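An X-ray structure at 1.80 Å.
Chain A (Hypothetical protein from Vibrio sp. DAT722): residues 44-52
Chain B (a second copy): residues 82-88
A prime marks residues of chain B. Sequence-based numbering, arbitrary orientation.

Chain A 44-52: GQPTLDELK
Chain B (82-88) ELKEVLN

Four leucines hold these two stretches together, two from each chain, and no hydrogen bond crosses between them. The chain B stretch is a regular helix throughout, continuing beyond both ends, with phi near -60° and psi near -40°. Leu83′ and Leu87′, one turn apart and linked by the bond from Leu87′ N to Leu83′ O (3.1 Å), both send their CA-to-CB bonds toward chain A. Each has chi1 m and chi2 t, so their repeated shape makes two bumps with a hollow between them.

Chain A approaches in an extended form. Gly44 has phi/psi of 87/-177, where a CB would jam against the preceding carbonyl oxygen; Gln45 (-102/109), Pro46 (-74/149) and Thr47 (-79/171) follow. The chain then turns: Leu48 (-56/-38), Asp49 (-68/-19), Glu50 (-103/-4) and Leu51 (-62/-46), before Lys52 (-61/127) extends again. Thr47 anchors the turn. Its O accepts from Glu50 N at 2.9 Å, its N donates to Glu50 OE1 at 3.2 Å, and its OG1, with chi1 p, donates to Asp49 OD1 in a very short bond of 2.5 Å. A weak bond joins Leu51 N to Leu48 O (3.4 Å). The polar side chains of Thr47, Asp49 and Glu50 thus serve the turn itself, while Leu48 and Leu51, three residues apart, reach the helix.

The register is set by Leu48 and Leu83′, whose CA atoms lie 6.6 Å apart. Leu48 leaves its backbone sideways, but its t, p rotamer brings the tip nearer the helix: CD1 enters the space between the two helix leucines, 3.9 Å from Leu83′ CD2 and 3.8 Å from Leu87′ CG. Leu51, also t, p, points toward the helix and is buried. Its CD2 lies 4.1 Å from Leu83′ CB and 3.7 Å from Leu87′ CD1, so it too bridges the pair. Branched, flexible leucine suits this packing because its methyls can reach into such gaps.

Leu83′ is the centrepiece, with 92 Å² covered out of 324 Å² buried in all. Its CD1 lies 3.4 Å from Pro46 O and 4.3 Å from Gln45 NE2, filling the space beside the extended segment. Lys84′ points away at CA-to-CB, yet its m, m, m, t chain folds so that CD packs 4.1 Å from Leu51 CD2; the aliphatic stem supplies apolar surface while NZ is hydrogen-bonded elsewhere in the structure.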

# COMPACT_ATOMS: atom_id res chain seq x y z
N GLY A 44 -2.16 -20.65 6.06
CA GLY A 44 -3.09 -21.72 6.40
C GLY A 44 -4.44 -21.20 6.86
O GLY A 44 -4.70 -19.99 6.83
N GLN A 45 -5.32 -22.11 7.26
CA GLN A 45 -6.63 -21.72 7.75
C GLN A 45 -6.65 -21.79 9.28
O GLN A 45 -6.65 -22.89 9.85
CB GLN A 45 -7.74 -22.59 7.13
CG GLN A 45 -9.16 -22.23 7.56
CD GLN A 45 -9.53 -20.79 7.24
OE1 GLN A 45 -9.16 -20.26 6.18
NE2 GLN A 45 -10.22 -20.14 8.16
N PRO A 46 -6.68 -20.63 9.95
CA PRO A 46 -6.65 -20.62 11.43
C PRO A 46 -7.95 -21.05 12.12
O PRO A 46 -9.05 -20.86 11.60
CB PRO A 46 -6.37 -19.15 11.75
CG PRO A 46 -7.01 -18.40 10.61
CD PRO A 46 -6.71 -19.26 9.40
N THR A 47 -7.80 -21.65 13.29
CA THR A 47 -8.89 -21.82 14.23
C THR A 47 -9.08 -20.47 14.93
O THR A 47 -8.27 -19.56 14.76
CB THR A 47 -8.55 -22.93 15.25
OG1 THR A 47 -7.27 -22.64 15.84
CG2 THR A 47 -8.46 -24.29 14.57
N LEU A 48 -10.14 -20.32 15.71
CA LEU A 48 -10.43 -19.02 16.30
C LEU A 48 -9.31 -18.40 17.15
O LEU A 48 -9.12 -17.18 17.12
CB LEU A 48 -11.74 -19.08 17.09
CG LEU A 48 -12.31 -17.74 17.53
CD1 LEU A 48 -12.73 -16.89 16.32
CD2 LEU A 48 -13.46 -18.05 18.47
N ASP A 49 -8.59 -19.23 17.90
CA ASP A 49 -7.44 -18.78 18.71
C ASP A 49 -6.23 -18.32 17.87
O ASP A 49 -5.36 -17.62 18.38
CB ASP A 49 -7.01 -19.87 19.71
CG ASP A 49 -6.62 -21.20 19.04
OD1 ASP A 49 -7.33 -21.64 18.11
OD2 ASP A 49 -5.61 -21.81 19.46
N GLU A 50 -6.18 -18.71 16.60
CA GLU A 50 -5.04 -18.35 15.74
C GLU A 50 -5.38 -17.21 14.78
O GLU A 50 -4.51 -16.75 14.04
CB GLU A 50 -4.57 -19.56 14.94
CG GLU A 50 -4.00 -20.69 15.75
CD GLU A 50 -3.97 -22.01 14.98
OE1 GLU A 50 -4.68 -22.15 13.96
OE2 GLU A 50 -3.22 -22.91 15.42
N LEU A 51 -6.63 -16.77 14.80
CA LEU A 51 -7.16 -15.84 13.81
C LEU A 51 -6.46 -14.47 13.80
O LEU A 51 -6.14 -13.96 12.73
CB LEU A 51 -8.67 -15.65 14.00
CG LEU A 51 -9.38 -14.76 12.97
CD1 LEU A 51 -9.25 -15.28 11.55
CD2 LEU A 51 -10.87 -14.60 13.38
N LYS A 52 -6.25 -13.88 14.98
CA LYS A 52 -5.64 -12.54 15.05
C LYS A 52 -4.26 -12.57 14.43
O LYS A 52 -3.42 -13.39 14.82
CB LYS A 52 -5.51 -12.08 16.49
CG LYS A 52 -4.84 -10.71 16.65
CD LYS A 52 -4.53 -10.44 18.12
CE LYS A 52 -4.40 -8.95 18.42
NZ LYS A 52 -4.54 -8.74 19.91
N GLU B 82 -16.95 -16.63 8.35
CA GLU B 82 -17.72 -17.28 9.40
C GLU B 82 -17.17 -16.98 10.80
O GLU B 82 -17.92 -16.59 11.70
CB GLU B 82 -17.79 -18.79 9.14
CG GLU B 82 -18.71 -19.16 7.97
CD GLU B 82 -18.75 -20.67 7.66
OE1 GLU B 82 -17.71 -21.37 7.76
OE2 GLU B 82 -19.83 -21.15 7.29
N LEU B 83 -15.86 -17.14 10.97
CA LEU B 83 -15.16 -16.85 12.22
C LEU B 83 -15.24 -15.38 12.61
O LEU B 83 -15.45 -15.05 13.78
CB LEU B 83 -13.68 -17.28 12.15
CG LEU B 83 -13.36 -18.77 12.19
CD1 LEU B 83 -11.88 -19.01 11.91
CD2 LEU B 83 -13.82 -19.39 13.52
N LYS B 84 -15.04 -14.50 11.64
CA LYS B 84 -15.16 -13.06 11.87
C LYS B 84 -16.56 -12.67 12.33
O LYS B 84 -16.72 -11.78 13.18
CB LYS B 84 -14.79 -12.31 10.59
CG LYS B 84 -13.31 -12.42 10.24
CD LYS B 84 -12.43 -11.55 11.13
CE LYS B 84 -12.45 -10.10 10.68
NZ LYS B 84 -11.84 -9.19 11.69
N GLU B 85 -17.57 -13.34 11.79
CA GLU B 85 -18.95 -13.12 12.20
C GLU B 85 -19.23 -13.57 13.63
O GLU B 85 -20.03 -12.95 14.34
CB GLU B 85 -19.91 -13.85 11.29
CG GLU B 85 -20.03 -13.28 9.89
CD GLU B 85 -21.10 -14.02 9.11
OE1 GLU B 85 -20.75 -14.67 8.09
OE2 GLU B 85 -22.29 -14.01 9.55
N VAL B 86 -18.59 -14.67 14.02
CA VAL B 86 -18.68 -15.16 15.39
C VAL B 86 -18.14 -14.13 16.37
O VAL B 86 -18.78 -13.84 17.39
CB VAL B 86 -18.01 -16.56 15.55
CG1 VAL B 86 -17.70 -16.88 17.01
CG2 VAL B 86 -18.91 -17.63 14.95
N LEU B 87 -16.97 -13.57 16.05
CA LEU B 87 -16.36 -12.54 16.89
C LEU B 87 -17.13 -11.22 16.87
O LEU B 87 -17.32 -10.58 17.93
CB LEU B 87 -14.90 -12.31 16.49
CG LEU B 87 -13.86 -13.34 16.91
CD1 LEU B 87 -12.52 -12.94 16.30
CD2 LEU B 87 -13.78 -13.46 18.43
N ASN B 88 -17.60 -10.83 15.67
CA ASN B 88 -18.46 -9.65 15.52
C ASN B 88 -19.68 -9.67 16.45
O ASN B 88 -20.09 -8.63 17.00
CB ASN B 88 -18.91 -9.49 14.05
CG ASN B 88 -19.93 -8.37 13.86
OD1 ASN B 88 -19.56 -7.22 13.61
ND2 ASN B 88 -21.22 -8.69 14.01